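Local atomic coordinates of alpha-1,2-mannosidase (Bacteroides thetaiotaomicron, PDB entry 2WW2), a protein that hydrolyses alpha-mannosidic linkages with inversion of configuration, as a calcium-dependent glycoside hydrolase of family 92 from a human gut symbiont. Residues A[478-482]-A[526-532]; A[489-493]-A[519-523]. One frame throughout, in Å; residues are numbered along the deposited sequence.

Overall arrangement
Two long-range contacts in one corner of the family 92 catalytic domain illustrate how a helical domain fastens its connecting segments. Contact 1 joins the turn after helix 468-475 to the start of helix 530-537, and contact 2 joins strand 491-492 to helix 519-522, so that along the chain the second contact falls within the first. Their centres lie about 13 Å apart, and they meet where M492 CE of contact 2 packs 3.3 Å from Y481 O of contact 1. L449 of helix 444-465 touches both Y481 and M492. The centres of contacts 1 and 2 lie about 26 and 27 Å from the chain centre, and neither includes a residue of the sodium sites.

Contact 1 (A[478-482]-A[526-532])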
loop_
_atom_site.group_PDB
_atom_site.type_symbol
_atom_site.label_atom_id
_atom_site.label_comp_id
_atom_site.label_asym_id
_atom_site.label_seq_id
_atom_site.Cartn_x
_atom_site.Cartn_y
_atom_site.Cartn_z
ATOM N N ALA A 478 21.970 12.616 -27.961
ATOM C CA ALA A 478 20.521 12.503 -27.834
ATOM C C ALA A 478 20.065 11.125 -27.342
ATOM O O ALA A 478 19.114 11.035 -26.574
ATOM C CB ALA A 478 19.825 12.864 -29.167
ATOM N N PRO A 479 20.736 10.042 -27.790
ATOM C CA PRO A 479 20.347 8.710 -27.321
ATOM C C PRO A 479 21.014 8.272 -26.006
ATOM O O PRO A 479 20.987 7.090 -25.689
ATOM C CB PRO A 479 20.807 7.769 -28.463
ATOM C CG PRO A 479 21.642 8.615 -29.398
ATOM C CD PRO A 479 21.782 9.995 -28.829
ATOM N N ASN A 480 21.619 9.197 -25.265
ATOM C CA ASN A 480 22.347 8.822 -24.054
ATOM C C ASN A 480 21.411 8.210 -23.008
ATOM O O ASN A 480 21.875 7.518 -22.110
ATOM C CB ASN A 480 23.118 10.002 -23.450
ATOM C CG ASN A 480 24.506 10.175 -24.063
ATOM O OD1 ASN A 480 25.008 9.285 -24.756
ATOM N ND2 ASN A 480 25.139 11.316 -23.792
ATOM N N TYR A 481 20.106 8.463 -23.121
ATOM C CA TYR A 481 19.149 7.801 -22.229
ATOM C C TYR A 481 19.313 6.281 -22.269
ATOM O O TYR A 481 19.070 5.580 -21.264
ATOM C CB TYR A 481 17.694 8.176 -22.562
ATOM C CG TYR A 481 17.213 7.705 -23.915
ATOM C CD1 TYR A 481 16.640 6.452 -24.065
ATOM C CD2 TYR A 481 17.334 8.513 -25.044
ATOM C CE1 TYR A 481 16.196 6.011 -25.301
ATOM C CE2 TYR A 481 16.893 8.080 -26.302
ATOM C CZ TYR A 481 16.332 6.824 -26.415
ATOM O OH TYR A 481 15.890 6.374 -27.634
ATOM N N ARG A 482 19.685 5.759 -23.434
ATOM C CA ARG A 482 19.842 4.308 -23.568
ATOM C C ARG A 482 20.920 3.735 -22.650
ATOM O O ARG A 482 20.919 2.543 -22.343
ATOM C CB ARG A 482 20.153 3.917 -25.020
ATOM C CG ARG A 482 19.103 4.349 -26.051
ATOM C CD ARG A 482 19.520 3.804 -27.429
ATOM N NE ARG A 482 18.719 4.276 -28.561
ATOM C CZ ARG A 482 17.550 3.754 -28.965
ATOM N NH1 ARG A 482 16.974 2.743 -28.314
ATOM N NH2 ARG A 482 16.945 4.257 -30.041
ATOM N N VAL A 526 11.721 10.334 -21.884
ATOM C CA VAL A 526 12.372 10.302 -23.191
ATOM C C VAL A 526 11.391 10.890 -24.206
ATOM O O VAL A 526 10.937 10.212 -25.117
ATOM C CB VAL A 526 12.764 8.857 -23.596
ATOM C CG1 VAL A 526 13.702 8.859 -24.826
ATOM C CG2 VAL A 526 13.452 8.147 -22.422
ATOM N N PHE A 527 11.051 12.153 -24.048
ATOM C CA PHE A 527 10.016 12.707 -24.909
ATOM C C PHE A 527 10.504 13.120 -26.295
ATOM O O PHE A 527 9.694 13.355 -27.167
ATOM C CB PHE A 527 9.246 13.840 -24.222
ATOM C CG PHE A 527 9.977 14.458 -23.081
ATOM C CD1 PHE A 527 10.829 15.529 -23.297
ATOM C CD2 PHE A 527 9.813 13.972 -21.800
ATOM C CE1 PHE A 527 11.508 16.104 -22.244
ATOM C CE2 PHE A 527 10.504 14.551 -20.720
ATOM C CZ PHE A 527 11.344 15.618 -20.960
ATOM N N HIS A 528 11.818 13.198 -26.489
ATOM C CA HIS A 528 12.368 13.414 -27.826
ATOM C C HIS A 528 12.483 12.106 -28.624
ATOM O O HIS A 528 12.811 12.119 -29.825
ATOM C CB HIS A 528 13.725 14.131 -27.751
ATOM C CG HIS A 528 14.786 13.359 -27.026
ATOM N ND1 HIS A 528 14.725 13.084 -25.675
ATOM C CD2 HIS A 528 15.957 12.831 -27.466
ATOM C CE1 HIS A 528 15.802 12.407 -25.315
ATOM N NE2 HIS A 528 16.564 12.231 -26.387
ATOM N N ASP A 529 12.192 10.974 -27.984
ATOM C CA ASP A 529 12.342 9.686 -28.674
ATOM C C ASP A 529 11.431 8.564 -28.138
ATOM O O ASP A 529 11.912 7.520 -27.718
ATOM C CB ASP A 529 13.812 9.240 -28.612
ATOM C CG ASP A 529 14.178 8.265 -29.722
ATOM O OD1 ASP A 529 13.306 7.955 -30.576
ATOM O OD2 ASP A 529 15.349 7.815 -29.749
ATOM N N PRO A 530 10.106 8.773 -28.155
ATOM C CA PRO A 530 9.231 7.691 -27.708
ATOM C C PRO A 530 9.473 6.377 -28.476
ATOM O O PRO A 530 9.390 5.307 -27.884
ATOM C CB PRO A 530 7.829 8.237 -27.989
ATOM C CG PRO A 530 7.991 9.741 -27.881
ATOM C CD PRO A 530 9.361 9.993 -28.502
ATOM N N GLU A 531 9.759 6.455 -29.780
ATOM C CA GLU A 531 9.991 5.239 -30.551
ATOM C C GLU A 531 11.245 4.526 -30.040
ATOM O O GLU A 531 11.263 3.299 -29.910
ATOM C CB GLU A 531 10.099 5.546 -32.054
ATOM C CG GLU A 531 10.330 4.326 -32.944
ATOM C CD GLU A 531 9.169 3.320 -32.923
ATOM O OE1 GLU A 531 8.005 3.706 -32.648
ATOM O OE2 GLU A 531 9.432 2.131 -33.202
ATOM N N GLY A 532 12.296 5.285 -29.743
ATOM C CA GLY A 532 13.508 4.671 -29.198
ATOM C C GLY A 532 13.265 4.070 -27.818
ATOM O O GLY A 532 13.850 3.046 -27.461
#
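Y481 and A478 are tied to 526-532 by hydrogen bonds that draw on one donor side chain from each segment. H528 NE2 donates to A478 O at 2.8 Å, almost straight at 172° and within the imidazole plane. The Y481 hydroxyl gives its proton to D529 OD2 at 2.6 Å; this oxygen lies at the edge of the phenol ring, yet the hydroxyl approaches it from above the carboxylate plane. R482 NH1 makes a weak bond to G532 O at 3.3 Å, bent to 120°.

Packing centres on the tyrosine. V526 CG1, anti to its own backbone N (chi1 -168°), sits over the middle of one ring face, 3.5 Å from the centroid, as a CH-pi contact, while R482 CG rests near the rim of the opposite face. The Y481 hydroxyl oxygen lies over the centre of the guanidinium.

Charge plays a looser part. A long salt bridge, R482 NH2 to D529 OD2 at 3.9 Å, is electrostatic only, because the oxygen lies well out of the guanidinium plane; the same nitrogen forms a salt bridge with E535.

D529 OD1 accepts from G532 N at 3.0 Å. D529, the last residue of the type I turn 526-529, is thus the N-cap of helix 530-537, a capping aspartate whose other carboxylate oxygen accepts from Y481 OH.

Contact 2 (A[489-493]-A[519-523]); sequences HGFMW and SWHWT
M492 is held through its backbone by two hydroxyl side chains from 519-523. Its N-H points almost straight (171°) at T523 OG1, 2.9 Å away, and its carbonyl oxygen accepts from S519 OG at a short 2.5 Å, in the carbonyl plane and on a lone pair. With OG anti to the backbone N (chi1 -177°), S519 extends its hydroxyl toward the strand. T523 OG1 in turn donates to S519 O at 2.8 Å, so the threonine oxygen relays between strand and helix; S519 O also takes the T523 backbone N-H, the two donors arriving from opposite faces of its plane.

In fold terms, a short, weakly bonded strand, paired antiparallel with 485-486, is docked onto a single helical turn by hydroxyls one turn apart. R546 of helix 540-551 adds to this corner, bonding G490 O and making a cation-pi contact with F491.

F491 packs beside the two hydroxyls, with CB 3.2 Å from S519 OG and its ring edge turned to T523 OG1. Its apolar contact is with W520, where the far end of the ring, CZ, reaches CE3 at 3.8 Å. These two rings meet rim to rim, planes 29° apart, neither lying over the other; the indole N-H of W520 is bonded to Q579 O. M492 CG, set beside its own backbone N by the first torsion, lies 3.6 Å from T523 CA, and the chain then bends at the second.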
loop_
_atom_site.group_PDB
_atom_site.type_symbol
_atom_site.label_atom_id
_atom_site.label_comp_id
_atom_site.label_asym_id
_atom_site.label_seq_id
_atom_site.Cartn_x
_atom_site.Cartn_y
_atom_site.Cartn_z
ATOM N N HIS A 489 16.202 -5.726 -16.171
ATOM C CA HIS A 489 15.089 -5.297 -15.339
ATOM C C HIS A 489 14.017 -4.494 -16.080
ATOM O O HIS A 489 12.877 -4.418 -15.619
ATOM C CB HIS A 489 15.607 -4.538 -14.118
ATOM C CG HIS A 489 16.422 -5.389 -13.199
ATOM N ND1 HIS A 489 15.860 -6.350 -12.387
ATOM C CD2 HIS A 489 17.759 -5.455 -12.991
ATOM C CE1 HIS A 489 16.814 -6.962 -11.708
ATOM N NE2 HIS A 489 17.976 -6.440 -12.059
ATOM N N GLY A 490 14.377 -3.903 -17.220
ATOM C CA GLY A 490 13.403 -3.197 -18.052
ATOM C C GLY A 490 13.038 -1.809 -17.543
ATOM O O GLY A 490 11.943 -1.293 -17.822
ATOM N N PHE A 491 13.961 -1.198 -16.803
ATOM C CA PHE A 491 13.769 0.146 -16.260
ATOM C C PHE A 491 15.073 0.941 -16.295
ATOM O O PHE A 491 16.159 0.361 -16.360
ATOM C CB PHE A 491 13.357 0.051 -14.798
ATOM C CG PHE A 491 11.916 -0.300 -14.584
ATOM C CD1 PHE A 491 10.946 0.691 -14.572
ATOM C CD2 PHE A 491 11.534 -1.610 -14.332
ATOM C CE1 PHE A 491 9.617 0.378 -14.343
ATOM C CE2 PHE A 491 10.204 -1.928 -14.092
ATOM C CZ PHE A 491 9.242 -0.933 -14.100
ATOM N N MET A 492 14.974 2.265 -16.192
ATOM C CA MET A 492 16.165 3.088 -16.021
ATOM C C MET A 492 16.741 2.817 -14.630
ATOM O O MET A 492 15.988 2.616 -13.667
ATOM C CB MET A 492 15.812 4.577 -16.174
ATOM C CG MET A 492 15.404 4.963 -17.604
ATOM S SD MET A 492 16.762 4.754 -18.782
ATOM C CE MET A 492 15.893 5.140 -20.317
ATOM N N TRP A 493 18.066 2.793 -14.525
ATOM C CA TRP A 493 18.719 2.588 -13.224
ATOM C C TRP A 493 19.953 3.483 -13.213
ATOM O O TRP A 493 19.941 4.545 -13.840
ATOM C CB TRP A 493 19.061 1.103 -13.033
ATOM C CG TRP A 493 19.408 0.649 -11.649
ATOM C CD1 TRP A 493 20.474 -0.128 -11.301
ATOM C CD2 TRP A 493 18.670 0.884 -10.436
ATOM N NE1 TRP A 493 20.457 -0.379 -9.950
ATOM C CE2 TRP A 493 19.366 0.237 -9.394
ATOM C CE3 TRP A 493 17.499 1.602 -10.126
ATOM C CZ2 TRP A 493 18.932 0.270 -8.063
ATOM C CZ3 TRP A 493 17.068 1.630 -8.794
ATOM C CH2 TRP A 493 17.784 0.969 -7.785
ATOM N N SER A 519 12.481 5.059 -10.469
ATOM C CA SER A 519 12.624 4.568 -11.832
ATOM C C SER A 519 11.259 4.426 -12.516
ATOM O O SER A 519 11.135 4.574 -13.732
ATOM C CB SER A 519 13.352 3.223 -11.860
ATOM O OG SER A 519 13.520 2.838 -13.215
ATOM N N TRP A 520 10.242 4.124 -11.719
ATOM C CA TRP A 520 8.883 3.940 -12.227
ATOM C C TRP A 520 8.447 5.171 -13.012
ATOM O O TRP A 520 7.744 5.052 -14.022
ATOM C CB TRP A 520 7.925 3.698 -11.047
ATOM C CG TRP A 520 6.491 3.362 -11.414
ATOM C CD1 TRP A 520 5.402 4.206 -11.375
ATOM C CD2 TRP A 520 5.995 2.086 -11.835
ATOM N NE1 TRP A 520 4.264 3.522 -11.761
ATOM C CE2 TRP A 520 4.603 2.224 -12.050
ATOM C CE3 TRP A 520 6.594 0.842 -12.060
ATOM C CZ2 TRP A 520 3.800 1.157 -12.479
ATOM C CZ3 TRP A 520 5.800 -0.220 -12.486
ATOM C CH2 TRP A 520 4.414 -0.054 -12.698
ATOM N N HIS A 521 8.860 6.350 -12.547
ATOM C CA HIS A 521 8.523 7.606 -13.229
ATOM C C HIS A 521 9.552 7.978 -14.285
ATOM O O HIS A 521 9.191 8.321 -15.403
ATOM C CB HIS A 521 8.402 8.775 -12.237
ATOM C CG HIS A 521 7.702 8.416 -10.969
ATOM N ND1 HIS A 521 6.332 8.285 -10.888
ATOM C CD2 HIS A 521 8.184 8.138 -9.734
ATOM C CE1 HIS A 521 6.000 7.949 -9.652
ATOM N NE2 HIS A 521 7.106 7.861 -8.931
ATOM N N TRP A 522 10.827 7.941 -13.906
ATOM C CA TRP A 522 11.918 8.472 -14.740
ATOM C C TRP A 522 12.182 7.665 -16.014
ATOM O O TRP A 522 12.746 8.179 -16.992
ATOM C CB TRP A 522 13.191 8.673 -13.893
ATOM C CG TRP A 522 13.097 9.948 -13.112
ATOM C CD1 TRP A 522 12.669 10.097 -11.816
ATOM C CD2 TRP A 522 13.371 11.266 -13.603
ATOM N NE1 TRP A 522 12.686 11.436 -11.466
ATOM C CE2 TRP A 522 13.103 12.171 -12.551
ATOM C CE3 TRP A 522 13.813 11.773 -14.845
ATOM C CZ2 TRP A 522 13.270 13.558 -12.695
ATOM C CZ3 TRP A 522 13.982 13.136 -14.981
ATOM C CH2 TRP A 522 13.714 14.019 -13.911
ATOM N N THR A 523 11.740 6.412 -16.024
ATOM C CA THR A 523 11.891 5.576 -17.216
ATOM C C THR A 523 11.152 6.172 -18.425
ATOM O O THR A 523 11.533 5.935 -19.565
ATOM C CB THR A 523 11.459 4.122 -16.930
ATOM O OG1 THR A 523 12.398 3.544 -16.013
ATOM C CG2 THR A 523 11.429 3.262 -18.227
#